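Local atomic coordinates of putative fusidic acid resistance protein (Staphylococcus aureus, PDB entry 2YB5), a protein that confers resistance to the antibiotic fusidic acid by mediating clearance of the ribosome, probably through binding the translocation factor EF-G. Residues F157-S165 / N200-F210; L18-Y26 / Q37-I48. All coordinates share one frame; numbering follows the deposited sequence.

Contact 1: F157-S165 / N200-F210; sequences FCKICNQES and NLDDINNLYEF. With ZN (zinc ion), chain C.
This is a loop-on-helix contact in the treble-clef zinc finger: the CxxC turn of the zinc knuckle packs on the run leading into helix 204-214 and on that helix's first turns, with Ile-160 and Cys-161 set against Leu-201, Asn-206 and Phe-210. Cys-158 and Cys-161 bind zinc through SG, at 2.3 and 2.4 Å, and Cys-191 and Cys-197 complete the site. The sulfurs also accept N-H bonds: the backbone N-H groups of Ile-160 (N to SG 3.2 Å) and of Cys-161 both hydrogen-bond to Cys-158 SG, and Asn-200 ND2 gives a weak bond to Cys-161 SG (3.7 Å). Such donors would be expected to spread the negative charge of the sulfurs.

Ile-160 carries the apolar part of the contact. With CG1 beside its own backbone N (chi1 -71°), it lays CG1 over one face of the Phe-210 ring, 4.2 Å from the centroid and 25° off the normal, a CH-pi contact. CD1 runs alongside Leu-207, 4.0 Å from its CD1. The amides of Gln-163 and Asn-200 stack with planes 24° apart. One water donates to both Lys-159 O and Asn-206 O. Strand 186-191 flanks Ile-160 and Phe-210, Tyr-120 covers Ile-160 and Leu-207, and helix 9-27 touches Gln-163.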
loop_
_atom_site.group_PDB
_atom_site.type_symbol
_atom_site.label_atom_id
_atom_site.label_comp_id
_atom_site.label_asym_id
_atom_site.label_seq_id
_atom_site.Cartn_x
_atom_site.Cartn_y
_atom_site.Cartn_z
ATOM N N PHE A 157 0.706 16.254 -0.250
ATOM C CA PHE A 157 1.316 14.996 0.162
ATOM C C PHE A 157 0.363 14.276 1.080
ATOM O O PHE A 157 -0.015 14.819 2.120
ATOM C CB PHE A 157 2.608 15.214 0.944
ATOM C CG PHE A 157 3.621 16.041 0.237
ATOM C CD1 PHE A 157 4.235 15.573 -0.913
ATOM C CD2 PHE A 157 3.985 17.283 0.743
ATOM C CE1 PHE A 157 5.186 16.335 -1.559
ATOM C CE2 PHE A 157 4.933 18.048 0.107
ATOM C CZ PHE A 157 5.539 17.574 -1.054
ATOM N N CYS A 158 -0.025 13.059 0.704
ATOM C CA CYS A 158 -0.824 12.211 1.580
ATOM C C CYS A 158 0.030 11.804 2.769
ATOM O O CYS A 158 1.129 11.309 2.591
ATOM C CB CYS A 158 -1.290 10.958 0.830
ATOM S SG CYS A 158 -1.915 9.619 1.893
ATOM N N LYS A 159 -0.471 11.976 3.985
ATOM C CA LYS A 159 0.332 11.588 5.142
ATOM C C LYS A 159 0.319 10.091 5.488
ATOM O O LYS A 159 0.897 9.697 6.499
ATOM C CB LYS A 159 -0.021 12.452 6.348
ATOM C CG LYS A 159 0.261 13.944 6.101
ATOM C CD LYS A 159 1.746 14.256 5.865
ATOM C CE LYS A 159 1.959 15.732 5.537
ATOM N NZ LYS A 159 3.384 16.073 5.233
ATOM N N ILE A 160 -0.302 9.257 4.650
ATOM C CA ILE A 160 -0.158 7.812 4.781
ATOM C C ILE A 160 0.929 7.269 3.846
ATOM O O ILE A 160 1.879 6.645 4.300
ATOM C CB ILE A 160 -1.480 7.093 4.539
ATOM C CG1 ILE A 160 -2.434 7.356 5.708
ATOM C CG2 ILE A 160 -1.259 5.580 4.374
ATOM C CD1 ILE A 160 -3.847 7.030 5.412
ATOM N N CYS A 161 0.785 7.503 2.546
ATOM C CA CYS A 161 1.702 6.957 1.565
ATOM C C CYS A 161 2.847 7.919 1.253
ATOM O O CYS A 161 3.778 7.544 0.557
ATOM C CB CYS A 161 0.955 6.608 0.272
ATOM S SG CYS A 161 0.227 8.026 -0.595
ATOM N N ASN A 162 2.745 9.152 1.758
ATOM C CA ASN A 162 3.745 10.208 1.578
ATOM C C ASN A 162 3.927 10.721 0.152
ATOM O O ASN A 162 4.831 11.504 -0.087
ATOM C CB ASN A 162 5.107 9.789 2.156
ATOM C CG ASN A 162 5.084 9.643 3.664
ATOM O OD1 ASN A 162 5.697 8.731 4.220
ATOM N ND2 ASN A 162 4.399 10.555 4.333
ATOM N N GLN A 163 3.074 10.323 -0.788
ATOM C CA GLN A 163 3.181 10.837 -2.156
ATOM C C GLN A 163 2.192 11.978 -2.411
ATOM O O GLN A 163 1.301 12.242 -1.596
ATOM C CB GLN A 163 2.991 9.703 -3.164
ATOM C CG GLN A 163 4.026 8.579 -2.969
ATOM C CD GLN A 163 4.205 7.691 -4.184
ATOM O OE1 GLN A 163 4.048 8.130 -5.322
ATOM N NE2 GLN A 163 4.553 6.428 -3.943
ATOM N N GLU A 164 2.358 12.656 -3.545
ATOM C CA GLU A 164 1.462 13.738 -3.931
ATOM C C GLU A 164 0.214 13.128 -4.558
ATOM O O GLU A 164 0.321 12.234 -5.399
ATOM C CB GLU A 164 2.149 14.707 -4.910
ATOM C CG GLU A 164 1.562 16.111 -4.888
ATOM C CD GLU A 164 2.203 17.064 -5.899
ATOM O OE1 GLU A 164 2.632 16.609 -6.984
ATOM O OE2 GLU A 164 2.263 18.278 -5.607
ATOM N N SER A 165 -0.962 13.583 -4.130
ATOM C CA SER A 165 -2.228 13.070 -4.655
ATOM C C SER A 165 -3.362 14.067 -4.439
ATOM O O SER A 165 -3.151 15.146 -3.888
ATOM C CB SER A 165 -2.583 11.734 -3.990
ATOM O OG SER A 165 -3.221 11.927 -2.744
ATOM N N ASN A 200 0.356 3.307 -3.856
ATOM C CA ASN A 200 1.560 4.044 -3.474
ATOM C C ASN A 200 2.199 3.557 -2.171
ATOM O O ASN A 200 3.369 3.836 -1.910
ATOM C CB ASN A 200 1.236 5.536 -3.277
ATOM C CG ASN A 200 0.464 6.149 -4.449
ATOM O OD1 ASN A 200 0.540 5.666 -5.593
ATOM N ND2 ASN A 200 -0.294 7.230 -4.157
ATOM N N LEU A 201 1.427 2.883 -1.326
ATOM C CA LEU A 201 1.873 2.613 0.040
ATOM C C LEU A 201 2.895 1.475 0.089
ATOM O O LEU A 201 2.552 0.313 -0.134
ATOM C CB LEU A 201 0.673 2.286 0.942
ATOM C CG LEU A 201 0.978 1.924 2.397
ATOM C CD1 LEU A 201 1.746 3.044 3.110
ATOM C CD2 LEU A 201 -0.327 1.585 3.152
ATOM N N ASP A 202 4.147 1.800 0.411
ATOM C CA ASP A 202 5.196 0.765 0.425
ATOM C C ASP A 202 5.618 0.295 1.820
ATOM O O ASP A 202 6.487 -0.564 1.927
ATOM C CB ASP A 202 6.414 1.200 -0.380
ATOM C CG ASP A 202 7.075 2.443 0.172
ATOM O OD1 ASP A 202 6.776 2.847 1.317
ATOM O OD2 ASP A 202 7.891 3.021 -0.555
ATOM N N ASP A 203 4.986 0.820 2.874
ATOM C CA ASP A 203 5.310 0.419 4.247
ATOM C C ASP A 203 4.100 0.566 5.177
ATOM O O ASP A 203 3.679 1.683 5.474
ATOM C CB ASP A 203 6.490 1.254 4.758
ATOM C CG ASP A 203 7.099 0.712 6.044
ATOM O OD1 ASP A 203 6.503 -0.170 6.684
ATOM O OD2 ASP A 203 8.193 1.183 6.419
ATOM N N ILE A 204 3.548 -0.562 5.634
ATOM C CA ILE A 204 2.374 -0.549 6.550
ATOM C C ILE A 204 2.650 0.263 7.814
ATOM O O ILE A 204 1.717 0.793 8.417
ATOM C CB ILE A 204 1.892 -1.974 6.934
ATOM C CG1 ILE A 204 0.476 -1.943 7.530
ATOM C CG2 ILE A 204 2.874 -2.669 7.904
ATOM C CD1 ILE A 204 -0.607 -1.623 6.518
ATOM N N ASN A 205 3.930 0.388 8.188
ATOM C CA ASN A 205 4.326 1.251 9.297
ATOM C C ASN A 205 3.836 2.683 9.131
ATOM O O ASN A 205 3.508 3.319 10.122
ATOM C CB ASN A 205 5.848 1.267 9.500
ATOM C CG ASN A 205 6.359 0.078 10.283
ATOM O OD1 ASN A 205 5.592 -0.675 10.874
ATOM N ND2 ASN A 205 7.687 -0.086 10.304
ATOM N N ASN A 206 3.797 3.183 7.893
ATOM C CA ASN A 206 3.314 4.537 7.619
ATOM C C ASN A 206 1.857 4.699 8.069
ATOM O O ASN A 206 1.473 5.754 8.561
ATOM C CB ASN A 206 3.413 4.894 6.129
ATOM C CG ASN A 206 4.861 4.878 5.578
ATOM O OD1 ASN A 206 5.835 4.694 6.310
ATOM N ND2 ASN A 206 4.985 5.075 4.264
ATOM N N LEU A 207 1.044 3.658 7.879
ATOM C CA LEU A 207 -0.342 3.684 8.334
ATOM C C LEU A 207 -0.429 3.589 9.852
ATOM O O LEU A 207 -1.251 4.276 10.475
ATOM C CB LEU A 207 -1.143 2.541 7.707
ATOM C CG LEU A 207 -2.613 2.466 8.115
ATOM C CD1 LEU A 207 -3.363 3.722 7.654
ATOM C CD2 LEU A 207 -3.244 1.187 7.544
ATOM N N TYR A 208 0.393 2.725 10.448
ATOM C CA TYR A 208 0.407 2.593 11.906
ATOM C C TYR A 208 0.803 3.907 12.585
ATOM O O TYR A 208 0.249 4.250 13.622
ATOM C CB TYR A 208 1.371 1.496 12.362
ATOM C CG TYR A 208 1.012 0.089 11.960
ATOM C CD1 TYR A 208 -0.288 -0.266 11.593
ATOM C CD2 TYR A 208 1.984 -0.908 11.972
ATOM C CE1 TYR A 208 -0.598 -1.580 11.250
ATOM C CE2 TYR A 208 1.689 -2.210 11.622
ATOM C CZ TYR A 208 0.402 -2.541 11.260
ATOM O OH TYR A 208 0.123 -3.839 10.914
ATOM N N GLU A 209 1.738 4.644 11.983
ATOM C CA GLU A 209 2.220 5.904 12.561
ATOM C C GLU A 209 1.193 7.020 12.393
ATOM O O GLU A 209 1.042 7.865 13.279
ATOM C CB GLU A 209 3.549 6.323 11.942
ATOM C CG GLU A 209 4.702 5.414 12.278
ATOM C CD GLU A 209 5.967 5.775 11.523
ATOM O OE1 GLU A 209 6.262 6.992 11.366
ATOM O OE2 GLU A 209 6.686 4.837 11.101
ATOM N N PHE A 210 0.493 7.027 11.259
ATOM C CA PHE A 210 -0.627 7.927 11.072
ATOM C C PHE A 210 -1.702 7.651 12.131
ATOM O O PHE A 210 -2.186 8.578 12.782
ATOM C CB PHE A 210 -1.196 7.769 9.665
ATOM C CG PHE A 210 -2.438 8.563 9.422
ATOM C CD1 PHE A 210 -2.378 9.939 9.281
ATOM C CD2 PHE A 210 -3.670 7.939 9.317
ATOM C CE1 PHE A 210 -3.531 10.679 9.056
ATOM C CE2 PHE A 210 -4.828 8.681 9.093
ATOM C CZ PHE A 210 -4.746 10.053 8.968
HETATM ZN ZN ZN C . -2.025 8.130 0.154
HETATM O O HOH W 1 2.460 8.259 7.911
HETATM O O HOH W 2 4.483 4.802 0.966
HETATM O O HOH W 3 7.117 6.642 2.951
HETATM O O HOH W 4 -0.369 9.872 -5.560
#

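Contact 2: L18-Y26 / Q37-I48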
loop_
_atom_site.group_PDB
_atom_site.type_symbol
_atom_site.label_atom_id
_atom_site.label_comp_id
_atom_site.label_asym_id
_atom_site.label_seq_id
_atom_site.Cartn_x
_atom_site.Cartn_y
_atom_site.Cartn_z
ATOM N N LEU A 18 11.430 -0.614 -6.546
ATOM C CA LEU A 18 12.859 -0.909 -6.720
ATOM C C LEU A 18 13.183 -1.273 -8.172
ATOM O O LEU A 18 14.217 -0.859 -8.701
ATOM C CB LEU A 18 13.314 -2.015 -5.774
ATOM C CG LEU A 18 13.284 -1.669 -4.279
ATOM C CD1 LEU A 18 13.252 -2.944 -3.449
ATOM C CD2 LEU A 18 14.455 -0.786 -3.880
ATOM N N VAL A 19 12.291 -2.024 -8.813
ATOM C CA VAL A 19 12.472 -2.398 -10.210
ATOM C C VAL A 19 12.489 -1.164 -11.124
ATOM O O VAL A 19 13.340 -1.074 -12.008
ATOM C CB VAL A 19 11.404 -3.414 -10.671
ATOM C CG1 VAL A 19 11.426 -3.580 -12.177
ATOM C CG2 VAL A 19 11.641 -4.763 -9.989
ATOM N N TYR A 20 11.588 -0.209 -10.900
ATOM C CA TYR A 20 11.601 1.042 -11.670
ATOM C C TYR A 20 12.856 1.858 -11.390
ATOM O O TYR A 20 13.340 2.554 -12.274
ATOM C CB TYR A 20 10.380 1.929 -11.386
ATOM C CG TYR A 20 9.013 1.360 -11.745
ATOM C CD1 TYR A 20 8.837 0.447 -12.789
ATOM C CD2 TYR A 20 7.884 1.757 -11.030
ATOM C CE1 TYR A 20 7.564 -0.055 -13.103
ATOM C CE2 TYR A 20 6.618 1.266 -11.336
ATOM C CZ TYR A 20 6.461 0.363 -12.367
ATOM O OH TYR A 20 5.189 -0.112 -12.637
ATOM N N GLN A 21 13.371 1.795 -10.164
ATOM C CA GLN A 21 14.608 2.490 -9.841
ATOM C C GLN A 21 15.765 1.899 -10.651
ATOM O O GLN A 21 16.606 2.636 -11.129
ATOM C CB GLN A 21 14.910 2.448 -8.340
ATOM C CG GLN A 21 15.997 3.459 -7.885
ATOM C CD GLN A 21 15.473 4.884 -7.663
ATOM O OE1 GLN A 21 14.340 5.209 -8.008
ATOM N NE2 GLN A 21 16.301 5.729 -7.069
ATOM N N LEU A 22 15.781 0.574 -10.805
ATOM C CA LEU A 22 16.750 -0.108 -11.657
ATOM C C LEU A 22 16.691 0.402 -13.092
ATOM O O LEU A 22 17.725 0.568 -13.738
ATOM C CB LEU A 22 16.521 -1.625 -11.657
ATOM C CG LEU A 22 17.339 -2.475 -10.687
ATOM C CD1 LEU A 22 16.992 -3.956 -10.884
ATOM C CD2 LEU A 22 18.824 -2.248 -10.891
ATOM N N ILE A 23 15.477 0.641 -13.582
ATOM C CA ILE A 23 15.283 1.190 -14.919
ATOM C C ILE A 23 15.836 2.618 -15.049
ATOM O O ILE A 23 16.355 2.987 -16.101
ATOM C CB ILE A 23 13.803 1.142 -15.329
ATOM C CG1 ILE A 23 13.383 -0.314 -15.569
ATOM C CG2 ILE A 23 13.563 1.969 -16.585
ATOM C CD1 ILE A 23 11.883 -0.507 -15.771
ATOM N N LYS A 24 15.725 3.416 -13.988
ATOM C CA LYS A 24 16.346 4.749 -13.969
ATOM C C LYS A 24 17.857 4.618 -14.148
ATOM O O LYS A 24 18.445 5.292 -14.991
ATOM C CB LYS A 24 16.041 5.501 -12.666
ATOM C CG LYS A 24 14.637 6.098 -12.575
ATOM C CD LYS A 24 14.375 6.615 -11.163
ATOM C CE LYS A 24 13.231 7.610 -11.107
ATOM N NZ LYS A 24 12.893 7.990 -9.695
ATOM N N LEU A 25 18.476 3.738 -13.363
ATOM C CA LEU A 25 19.907 3.457 -13.502
ATOM C C LEU A 25 20.260 3.002 -14.918
ATOM O O LEU A 25 21.201 3.512 -15.510
ATOM C CB LEU A 25 20.376 2.411 -12.481
ATOM C CG LEU A 25 20.921 2.936 -11.146
ATOM C CD1 LEU A 25 20.016 3.978 -10.526
ATOM C CD2 LEU A 25 21.142 1.780 -10.181
ATOM N N TYR A 26 19.504 2.051 -15.457
ATOM C CA TYR A 26 19.742 1.581 -16.820
ATOM C C TYR A 26 19.562 2.704 -17.844
ATOM O O TYR A 26 20.250 2.715 -18.866
ATOM C CB TYR A 26 18.835 0.398 -17.178
ATOM C CG TYR A 26 19.000 -0.853 -16.325
ATOM C CD1 TYR A 26 20.214 -1.178 -15.723
ATOM C CD2 TYR A 26 17.939 -1.731 -16.158
ATOM C CE1 TYR A 26 20.350 -2.331 -14.952
ATOM C CE2 TYR A 26 18.066 -2.882 -15.396
ATOM C CZ TYR A 26 19.267 -3.178 -14.795
ATOM O OH TYR A 26 19.377 -4.329 -14.048
ATOM N N GLN A 37 25.067 0.723 -7.010
ATOM C CA GLN A 37 23.644 0.981 -6.924
ATOM C C GLN A 37 22.856 -0.204 -7.467
ATOM O O GLN A 37 21.852 -0.590 -6.874
ATOM C CB GLN A 37 23.250 2.254 -7.683
ATOM C CG GLN A 37 23.797 3.551 -7.072
ATOM C CD GLN A 37 23.584 4.769 -7.961
ATOM O OE1 GLN A 37 22.471 5.279 -8.077
ATOM N NE2 GLN A 37 24.668 5.251 -8.589
ATOM N N LYS A 38 23.308 -0.769 -8.589
ATOM C CA LYS A 38 22.610 -1.901 -9.195
ATOM C C LYS A 38 22.581 -3.083 -8.247
ATOM O O LYS A 38 21.532 -3.680 -8.039
ATOM C CB LYS A 38 23.245 -2.340 -10.514
ATOM C CG LYS A 38 22.425 -3.411 -11.258
ATOM C CD LYS A 38 23.226 -4.046 -12.396
ATOM C CE LYS A 38 24.184 -5.129 -11.893
ATOM N NZ LYS A 38 24.664 -6.028 -12.988
ATOM N N ASP A 39 23.731 -3.423 -7.678
ATOM C CA ASP A 39 23.790 -4.553 -6.750
ATOM C C ASP A 39 22.931 -4.233 -5.519
ATOM O O ASP A 39 22.300 -5.122 -4.965
ATOM C CB ASP A 39 25.224 -4.873 -6.328
ATOM C CG ASP A 39 26.078 -5.404 -7.473
ATOM O OD1 ASP A 39 25.536 -6.012 -8.421
ATOM O OD2 ASP A 39 27.310 -5.227 -7.411
ATOM N N PHE A 40 22.907 -2.967 -5.106
ATOM C CA PHE A 40 22.068 -2.564 -3.984
ATOM C C PHE A 40 20.589 -2.870 -4.250
ATOM O O PHE A 40 19.946 -3.556 -3.461
ATOM C CB PHE A 40 22.219 -1.078 -3.660
ATOM C CG PHE A 40 21.259 -0.602 -2.599
ATOM C CD1 PHE A 40 21.412 -1.011 -1.277
ATOM C CD2 PHE A 40 20.185 0.226 -2.924
ATOM C CE1 PHE A 40 20.531 -0.585 -0.294
ATOM C CE2 PHE A 40 19.289 0.661 -1.943
ATOM C CZ PHE A 40 19.462 0.253 -0.627
ATOM N N LEU A 41 20.074 -2.340 -5.358
ATOM C CA LEU A 41 18.684 -2.537 -5.766
ATOM C C LEU A 41 18.357 -4.027 -5.839
ATOM O O LEU A 41 17.370 -4.484 -5.265
ATOM C CB LEU A 41 18.434 -1.892 -7.133
ATOM C CG LEU A 41 18.277 -0.365 -7.227
ATOM C CD1 LEU A 41 19.088 0.367 -6.198
ATOM C CD2 LEU A 41 18.618 0.145 -8.607
ATOM N N LEU A 42 19.203 -4.788 -6.520
ATOM C CA LEU A 42 18.950 -6.218 -6.684
ATOM C C LEU A 42 18.861 -6.930 -5.333
ATOM O O LEU A 42 17.936 -7.731 -5.106
ATOM C CB LEU A 42 20.015 -6.856 -7.568
ATOM C CG LEU A 42 20.008 -6.378 -9.021
ATOM C CD1 LEU A 42 21.176 -7.022 -9.786
ATOM C CD2 LEU A 42 18.663 -6.679 -9.683
ATOM N N ASN A 43 19.791 -6.613 -4.427
ATOM C CA ASN A 43 19.783 -7.221 -3.092
ATOM C C ASN A 43 18.600 -6.810 -2.213
ATOM O O ASN A 43 18.165 -7.607 -1.382
ATOM C CB ASN A 43 21.104 -6.986 -2.353
ATOM C CG ASN A 43 22.137 -8.081 -2.626
ATOM O OD1 ASN A 43 21.794 -9.258 -2.779
ATOM N ND2 ASN A 43 23.405 -7.699 -2.665
ATOM N N GLU A 44 18.086 -5.589 -2.387
ATOM C CA GLU A 44 16.864 -5.160 -1.682
ATOM C C GLU A 44 15.663 -5.989 -2.109
ATOM O O GLU A 44 14.857 -6.402 -1.273
ATOM C CB GLU A 44 16.559 -3.681 -1.935
ATOM C CG GLU A 44 17.564 -2.716 -1.313
ATOM C CD GLU A 44 17.461 -2.675 0.194
ATOM O OE1 GLU A 44 16.408 -2.217 0.703
ATOM O OE2 GLU A 44 18.431 -3.099 0.868
ATOM N N ILE A 45 15.538 -6.221 -3.410
ATOM C CA ILE A 45 14.441 -7.029 -3.937
ATOM C C ILE A 45 14.508 -8.452 -3.391
ATOM O O ILE A 45 13.494 -8.998 -2.934
ATOM C CB ILE A 45 14.457 -7.070 -5.477
ATOM C CG1 ILE A 45 14.166 -5.674 -6.033
ATOM C CG2 ILE A 45 13.441 -8.101 -6.011
ATOM C CD1 ILE A 45 14.347 -5.537 -7.513
ATOM N N ASN A 46 15.702 -9.034 -3.443
ATOM C CA ASN A 46 15.951 -10.405 -2.989
ATOM C C ASN A 46 15.675 -10.598 -1.508
ATOM O O ASN A 46 15.075 -11.601 -1.110
ATOM C CB ASN A 46 17.406 -10.805 -3.283
ATOM C CG ASN A 46 17.680 -12.283 -3.023
ATOM O OD1 ASN A 46 16.986 -13.158 -3.537
ATOM N ND2 ASN A 46 18.714 -12.562 -2.239
ATOM N N ASP A 47 16.116 -9.645 -0.694
ATOM C CA ASP A 47 15.900 -9.719 0.749
ATOM C C ASP A 47 14.406 -9.760 1.100
ATOM O O ASP A 47 14.005 -10.496 2.001
ATOM C CB ASP A 47 16.619 -8.563 1.469
ATOM C CG ASP A 47 18.134 -8.745 1.505
ATOM O OD1 ASP A 47 18.622 -9.881 1.283
ATOM O OD2 ASP A 47 18.846 -7.747 1.753
ATOM N N ILE A 48 13.586 -9.001 0.372
ATOM C CA ILE A 48 12.130 -9.017 0.565
ATOM C C ILE A 48 11.571 -10.443 0.440
ATOM O O ILE A 48 10.609 -10.797 1.122
ATOM C CB ILE A 48 11.411 -8.079 -0.431
ATOM C CG1 ILE A 48 11.655 -6.612 -0.053
ATOM C CG2 ILE A 48 9.918 -8.360 -0.476
ATOM C CD1 ILE A 48 11.166 -5.636 -1.087
#
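Leu-41 pushes its CD2 methyl between Leu-22 and Leu-25, lying 3.3 Å from Leu-22 CD2 and 3.4 Å from Leu-25 CD2, both tighter than usual carbon contact. The two partners meet it differently: Leu-22 lies alongside Leu-41, the two side chains running opposite ways, whereas Leu-25 comes at it tip to tip. Leu-22 sends its other branch away from this methyl, CD1 lying 3.4 Å from Leu-42 CD2 with the two side chains at about a right angle. The chi1 angles of Leu-22 (-95°) and Leu-25 (-92°) are displaced from the staggered value, consistent with the tight packing round Leu-41 CD2.

Leu-41 is a knob in a hole made by Leu-18, Gln-21, Leu-22 and Leu-25, so the helices interlock. Helices 9-27 and 35-50 are consecutive, and their segments run antiparallel at 167°, forming a helical hairpin in the N-terminal EF-G-binding region. Farther along, Leu-18 CB packs on Ile-45 CG1 at 3.8 Å, and Ile-45 CD1 reaches Val-19 CG2. Helix 59-63 backs this side, touching Val-19, Leu-42 and Ile-45. At the other end Lys-38 brings CD to the edge of the Tyr-26 ring, 4.2 Å from OH; that hydroxyl hydrogen-bonds to the backbone O of Ile-63, while Lys-38 NZ forms a salt bridge with Asp-64.

How the contacts relate
The two contacts belong to different parts of the protein, contact 2 to the N-terminal EF-G-binding region and contact 1 to the treble-clef zinc finger, and follow one another along the chain. Their centres are 21 Å apart and their nearest atoms about 8 Å, so they do not touch. Helix 9-27 bridges the gap: residues 18-26 form one side of contact 2, while its earlier part meets contact 1, where Gln-17 hydrogen-bonds to Asp-202 and touches Gln-163, and Tyr-10 meets Ile-204. Gln-17 directly precedes Leu-18, the first residue of contact 2. Contact 1 supplies two of the four zinc ligands; contact 2 supplies none and is apolar helix packing without a cross-segment hydrogen bond.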